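Local coordinates for protein acetone carboxylase alpha subunit (Xanthobacter autotrophicus Py2, PDB 5M45) that forms the alpha subunit of a multi-chain carboxylase, belongs to the hydantoinase B/oxoprolinase family and carries a bound manganese ion, at residues D582-N587 with Y647-F652; V176-A181 with V224-Y229. One frame throughout, in Å; residues are numbered along the deposited sequence.

How the contacts relate
The two contacts show how one large chain joins loops both at its rim and in its interior. Contact 2 comes first along the sequence and closes before contact 1 opens; their centres lie about 38 Å apart and their nearest atoms about 25 Å, so they do not touch. Contact 2 ties the loop that follows strand 165-175, part of a seven-stranded antiparallel sheet, to the start of helix 227-255, with the manganese ion about 9 Å from the side chain of T179. Contact 1 belongs to a more peripheral region, beside the five-stranded antiparallel sheet that contains strand 598-602. Both reach subunit interfaces: contact 1 meets another protein, contact 2 a second copy of this chain.

Contact 1 of 2, residues D582-N587 with Y647-F652; sequences DTDPEN and YVLERF
R651 and D584 meet tip to tip, their guanidinium and carboxylate planes only 21° apart. The grip is side-on and uses two nitrogens: NH1 of R651 gives a nearly straight bond to OD1 of D584 (3.0 Å), while NE of R651 reaches OD2 of D584 at 2.9 Å. Both oxygens are met on the syn side, though NE comes in clearly tilted from the carboxylate plane. CG of D584 is anti to the backbone N (chi1 -175°), on the side of the arginine. A second acid joins from the side: OE1 of E586 lies 3.2 Å from NH1 of R651 in a salt bridge whose hydrogen bond is weak, the two flat groups standing 81° apart. Water 1 lies between the same pair, accepting from NH2 of R651 and close to OE1 of E586, an oxygen that also bonds the backbone of another protein chain.

The second shell fixes the aspartate. Backbone N of E586 bonds OD1 of D584 in an Asx turn, and ND2 of N587 makes an almost straight 2.9 Å bond to OD2 of D584, on the opposite face of the carboxylate from NE of R651. A type I turn from D584 to N587 brings these donors round. R651 and F652 share the type I turn L649 to F652, and CE2 of F652 lies 3.7 Å above the guanidinium plane of R651, over its centre. Beside the charges, CD1 of L649 packs 3.8 Å from CG of D584, and CD2 of L649 lies near O and CG2 of T583.

T583 OG1 bonds Q503 of strand 497-504, and the backbone N of L649 bonds S507. The salt-bridge network thus joins the loop between helix 567-573 and strand 598-602 to the connection between helices 636-645 and 652-657, at the surface where another protein packs on L649 and R651.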
loop_
_atom_site.group_PDB
_atom_site.type_symbol
_atom_site.label_atom_id
_atom_site.label_comp_id
_atom_site.label_asym_id
_atom_site.label_seq_id
_atom_site.Cartn_x
_atom_site.Cartn_y
_atom_site.Cartn_z
ATOM N N ASP A 582 -11.697 13.432 35.046
ATOM C CA ASP A 582 -12.372 12.321 35.709
ATOM C C ASP A 582 -11.586 12.051 37.012
ATOM O O ASP A 582 -10.834 11.073 37.160
ATOM C CB ASP A 582 -12.397 11.126 34.741
ATOM C CG ASP A 582 -13.287 9.986 35.188
ATOM O OD1 ASP A 582 -14.417 10.238 35.737
ATOM O OD2 ASP A 582 -12.870 8.792 34.959
ATOM N N THR A 583 -11.805 12.936 37.973
ATOM C CA THR A 583 -10.946 13.056 39.141
ATOM C C THR A 583 -10.726 11.740 39.927
ATOM O O THR A 583 -9.574 11.382 40.244
ATOM C CB THR A 583 -11.493 14.183 40.060
ATOM O OG1 THR A 583 -11.551 15.429 39.319
ATOM C CG2 THR A 583 -10.622 14.364 41.326
ATOM N N ASP A 584 -11.823 11.034 40.208
ATOM C CA ASP A 584 -11.785 9.744 40.893
ATOM C C ASP A 584 -12.639 8.772 40.086
ATOM O O ASP A 584 -13.867 8.791 40.217
ATOM C CB ASP A 584 -12.332 9.867 42.323
ATOM C CG ASP A 584 -12.202 8.553 43.138
ATOM O OD1 ASP A 584 -11.855 7.482 42.572
ATOM O OD2 ASP A 584 -12.438 8.604 44.367
ATOM N N PRO A 585 -12.008 7.925 39.235
ATOM C CA PRO A 585 -12.834 7.085 38.350
ATOM C C PRO A 585 -13.641 6.006 39.068
ATOM O O PRO A 585 -14.559 5.448 38.474
ATOM C CB PRO A 585 -11.817 6.457 37.395
ATOM C CG PRO A 585 -10.498 6.659 38.027
ATOM C CD PRO A 585 -10.583 7.875 38.880
ATOM N N GLU A 586 -13.300 5.724 40.328
ATOM C CA GLU A 586 -14.098 4.847 41.187
ATOM C C GLU A 586 -15.362 5.537 41.694
ATOM O O GLU A 586 -16.331 4.871 42.036
ATOM C CB GLU A 586 -13.234 4.384 42.377
ATOM C CG GLU A 586 -13.844 3.337 43.290
ATOM C CD GLU A 586 -12.808 2.675 44.222
ATOM O OE1 GLU A 586 -11.562 2.687 43.991
ATOM O OE2 GLU A 586 -13.315 2.081 45.220
ATOM N N ASN A 587 -15.325 6.868 41.817
ATOM C CA ASN A 587 -16.448 7.696 42.317
ATOM C C ASN A 587 -16.710 8.850 41.330
ATOM O O ASN A 587 -16.552 10.011 41.676
ATOM C CB ASN A 587 -16.115 8.241 43.716
ATOM C CG ASN A 587 -15.936 7.151 44.712
ATOM O OD1 ASN A 587 -16.905 6.452 45.040
ATOM N ND2 ASN A 587 -14.714 6.917 45.148
ATOM N N TYR A 647 -2.499 16.263 43.039
ATOM C CA TYR A 647 -1.608 15.167 42.644
ATOM C C TYR A 647 -1.970 13.788 43.215
ATOM O O TYR A 647 -1.631 12.753 42.612
ATOM C CB TYR A 647 -0.129 15.501 42.961
ATOM C CG TYR A 647 0.398 16.744 42.242
ATOM C CD1 TYR A 647 0.946 16.658 40.969
ATOM C CD2 TYR A 647 0.369 18.002 42.852
ATOM C CE1 TYR A 647 1.426 17.785 40.301
ATOM C CE2 TYR A 647 0.841 19.142 42.206
ATOM C CZ TYR A 647 1.383 19.032 40.941
ATOM O OH TYR A 647 1.853 20.140 40.265
ATOM N N VAL A 648 -2.610 13.775 44.382
ATOM C CA VAL A 648 -2.977 12.570 45.106
ATOM C C VAL A 648 -4.366 12.747 45.714
ATOM O O VAL A 648 -4.628 13.768 46.353
ATOM C CB VAL A 648 -1.977 12.310 46.270
ATOM C CG1 VAL A 648 -2.460 11.165 47.186
ATOM C CG2 VAL A 648 -0.581 12.020 45.738
ATOM N N LEU A 649 -5.224 11.744 45.565
ATOM C CA LEU A 649 -6.548 11.736 46.201
ATOM C C LEU A 649 -6.446 11.534 47.720
ATOM O O LEU A 649 -5.692 10.655 48.193
ATOM C CB LEU A 649 -7.450 10.648 45.582
ATOM C CG LEU A 649 -7.809 10.759 44.107
ATOM C CD1 LEU A 649 -8.514 9.490 43.600
ATOM C CD2 LEU A 649 -8.685 11.968 43.861
ATOM N N GLU A 650 -7.227 12.316 48.461
ATOM C CA GLU A 650 -7.175 12.336 49.929
ATOM C C GLU A 650 -7.225 10.937 50.576
ATOM O O GLU A 650 -6.493 10.662 51.532
ATOM C CB GLU A 650 -8.311 13.216 50.482
ATOM C CG GLU A 650 -8.236 13.487 52.002
ATOM C CD GLU A 650 -8.852 12.404 52.867
ATOM O OE1 GLU A 650 -9.688 11.638 52.358
ATOM O OE2 GLU A 650 -8.508 12.297 54.077
ATOM N N ARG A 651 -8.073 10.054 50.037
ATOM C CA ARG A 651 -8.285 8.734 50.619
ATOM C C ARG A 651 -7.088 7.805 50.584
ATOM O O ARG A 651 -7.045 6.857 51.347
ATOM C CB ARG A 651 -9.531 8.072 50.013
ATOM C CG ARG A 651 -9.404 7.678 48.531
ATOM C CD ARG A 651 -10.798 7.796 47.856
ATOM N NE ARG A 651 -10.907 7.335 46.445
ATOM C CZ ARG A 651 -10.708 6.076 46.066
ATOM N NH1 ARG A 651 -10.852 5.666 44.806
ATOM N NH2 ARG A 651 -10.315 5.165 46.957
ATOM N N PHE A 652 -6.065 8.080 49.778
ATOM C CA PHE A 652 -4.865 7.259 49.805
ATOM C C PHE A 652 -3.793 7.737 50.785
ATOM O O PHE A 652 -2.800 7.031 51.011
ATOM C CB PHE A 652 -4.306 7.132 48.369
ATOM C CG PHE A 652 -5.225 6.388 47.469
ATOM C CD1 PHE A 652 -5.362 4.999 47.598
ATOM C CD2 PHE A 652 -6.009 7.057 46.547
ATOM C CE1 PHE A 652 -6.241 4.276 46.793
ATOM C CE2 PHE A 652 -6.909 6.346 45.744
ATOM C CZ PHE A 652 -7.002 4.949 45.847
HETATM O O HOH W 1 -9.790 2.568 45.902
#

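Contact 2 of 2, residues V176-A181 with V224-Y229; sequences VIDTGA and VRTTRY
D178 turns its carboxylate into the backbone of R225 and T226, each oxygen using its syn lone pair for one N-H: OD2 of D178 takes the N of R225 (3.0 Å, 168°), and OD1 of D178 takes the N of T226 at 2.9 Å. CG of D178, set between its own backbone N and carbonyl carbon (chi1 87°), is thereby placed on the side of the R225 and T226 backbone. The anti sides are used too. There OG1 of T226 donates to OD1 of D178 over 2.7 Å, and the N of G180 bonds OD2 of D178, closing an Asx turn.

The R225 side chain crosses that of D178 at about a right angle, with the flat groups 69° apart. Extended from CG to NE, it runs past the acid and grips A181 end-on, NH1 and NH2 of R225 both pointing at O of A181, at 3.0 and 3.1 Å and in the guanidinium plane. OD2 of D178 lies at the guanidinium edge, in a longer salt bridge of 3.6 Å to NH1 of R225.

I177 crosses T226 nearly perpendicularly, CB of the isoleucine 3.7 Å from OG1 of the threonine. CD1 of I177 meets the Y229 ring off-centre, in a CH-pi contact 4.2 Å from the ring centroid. CG1 of V224 packs against O of D178 and CA of T179.

Water 2 donates to both O of D178 and OG1 of T226, tying backbone to hydroxyl. V224 O and R225 O bond R393 of the second subunit, so the junction of strand 165-175's following loop with helix 227-255 continues into the interface with the second copy of this chain. Four hydrogen bonds, two on each oxygen, surround the buried D178 carboxylate; together with the R225 guanidinium, they would probably stabilise its negative charge.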
loop_
_atom_site.group_PDB
_atom_site.type_symbol
_atom_site.label_atom_id
_atom_site.label_comp_id
_atom_site.label_asym_id
_atom_site.label_seq_id
_atom_site.Cartn_x
_atom_site.Cartn_y
_atom_site.Cartn_z
ATOM N N VAL A 176 4.443 11.831 10.409
ATOM C CA VAL A 176 3.223 12.314 9.675
ATOM C C VAL A 176 1.946 11.782 10.336
ATOM O O VAL A 176 1.977 10.757 11.059
ATOM C CB VAL A 176 3.240 11.964 8.172
ATOM C CG1 VAL A 176 4.534 12.473 7.527
ATOM C CG2 VAL A 176 3.082 10.441 7.918
ATOM N N ILE A 177 0.820 12.446 10.073
ATOM C CA ILE A 177 -0.431 12.130 10.763
ATOM C C ILE A 177 -0.928 10.707 10.430
ATOM O O ILE A 177 -1.326 9.955 11.340
ATOM C CB ILE A 177 -1.546 13.184 10.507
ATOM C CG1 ILE A 177 -1.089 14.564 10.989
ATOM C CG2 ILE A 177 -2.875 12.753 11.197
ATOM C CD1 ILE A 177 -1.982 15.710 10.521
ATOM N N ASP A 178 -0.922 10.335 9.152
ATOM C CA ASP A 178 -1.319 9.002 8.745
ATOM C C ASP A 178 -0.654 8.571 7.447
ATOM O O ASP A 178 -0.243 9.435 6.630
ATOM C CB ASP A 178 -2.851 8.823 8.662
ATOM C CG ASP A 178 -3.454 9.236 7.301
ATOM O OD1 ASP A 178 -3.591 10.452 7.021
ATOM O OD2 ASP A 178 -3.836 8.345 6.500
ATOM N N THR A 179 -0.579 7.231 7.262
ATOM C CA THR A 179 -0.072 6.630 6.053
ATOM C C THR A 179 -1.084 5.695 5.380
ATOM O O THR A 179 -0.698 4.834 4.600
ATOM C CB THR A 179 1.289 5.899 6.276
ATOM O OG1 THR A 179 1.247 5.079 7.439
ATOM C CG2 THR A 179 2.404 6.925 6.457
ATOM N N GLY A 180 -2.375 5.892 5.616
ATOM C CA GLY A 180 -3.376 5.098 4.914
ATOM C C GLY A 180 -3.366 3.637 5.340
ATOM O O GLY A 180 -3.424 2.732 4.484
ATOM N N ALA A 181 -3.301 3.407 6.647
ATOM C CA ALA A 181 -3.559 2.068 7.223
ATOM C C ALA A 181 -5.060 1.873 7.363
ATOM O O ALA A 181 -5.837 2.826 7.228
ATOM C CB ALA A 181 -2.861 1.921 8.576
ATOM N N VAL A 224 -2.903 8.273 1.284
ATOM C CA VAL A 224 -3.067 8.771 2.661
ATOM C C VAL A 224 -4.373 9.589 2.772
ATOM O O VAL A 224 -4.920 10.060 1.781
ATOM C CB VAL A 224 -1.832 9.608 3.142
ATOM C CG1 VAL A 224 -0.519 8.850 2.916
ATOM C CG2 VAL A 224 -1.748 10.991 2.498
ATOM N N ARG A 225 -4.883 9.692 4.000
ATOM C CA ARG A 225 -6.017 10.560 4.305
ATOM C C ARG A 225 -5.650 12.049 4.338
ATOM O O ARG A 225 -6.347 12.896 3.710
ATOM C CB ARG A 225 -6.702 10.133 5.618
ATOM C CG ARG A 225 -7.300 8.727 5.588
ATOM C CD ARG A 225 -7.755 8.318 6.978
ATOM N NE ARG A 225 -8.317 6.977 7.091
ATOM C CZ ARG A 225 -7.624 5.839 7.164
ATOM N NH1 ARG A 225 -6.319 5.830 7.095
ATOM N NH2 ARG A 225 -8.268 4.667 7.317
ATOM N N THR A 226 -4.579 12.379 5.069
ATOM C CA THR A 226 -4.216 13.778 5.383
ATOM C C THR A 226 -3.260 14.394 4.335
ATOM O O THR A 226 -2.151 14.864 4.645
ATOM C CB THR A 226 -3.653 13.883 6.827
ATOM O OG1 THR A 226 -2.579 12.939 7.013
ATOM C CG2 THR A 226 -4.800 13.617 7.845
ATOM N N THR A 227 -3.706 14.382 3.077
ATOM C CA THR A 227 -2.864 14.750 1.926
ATOM C C THR A 227 -2.099 16.083 2.068
ATOM O O THR A 227 -0.883 16.126 1.824
ATOM C CB THR A 227 -3.722 14.770 0.653
ATOM O OG1 THR A 227 -4.325 13.472 0.467
ATOM C CG2 THR A 227 -2.863 15.128 -0.568
ATOM N N ARG A 228 -2.799 17.166 2.411
ATOM C CA ARG A 228 -2.165 18.484 2.479
ATOM C C ARG A 228 -1.061 18.490 3.574
ATOM O O ARG A 228 0.003 19.056 3.382
ATOM C CB ARG A 228 -3.201 19.617 2.739
ATOM C CG ARG A 228 -2.570 21.004 2.775
ATOM C CD ARG A 228 -3.540 22.198 3.158
ATOM N NE ARG A 228 -4.354 21.950 4.381
ATOM C CZ ARG A 228 -5.573 21.363 4.386
ATOM N NH1 ARG A 228 -6.144 20.909 3.257
ATOM N NH2 ARG A 228 -6.241 21.194 5.548
ATOM N N TYR A 229 -1.340 17.833 4.706
ATOM C CA TYR A 229 -0.398 17.756 5.834
ATOM C C TYR A 229 0.831 16.942 5.442
ATOM O O TYR A 229 1.961 17.370 5.691
ATOM C CB TYR A 229 -1.090 17.172 7.087
ATOM C CG TYR A 229 -2.230 18.044 7.595
ATOM C CD1 TYR A 229 -3.537 17.817 7.149
ATOM C CD2 TYR A 229 -2.015 19.051 8.545
ATOM C CE1 TYR A 229 -4.601 18.614 7.575
ATOM C CE2 TYR A 229 -3.054 19.835 9.002
ATOM C CZ TYR A 229 -4.352 19.596 8.539
ATOM O OH TYR A 229 -5.391 20.383 8.975
HETATM O O HOH W 2 0.097 12.400 6.346
#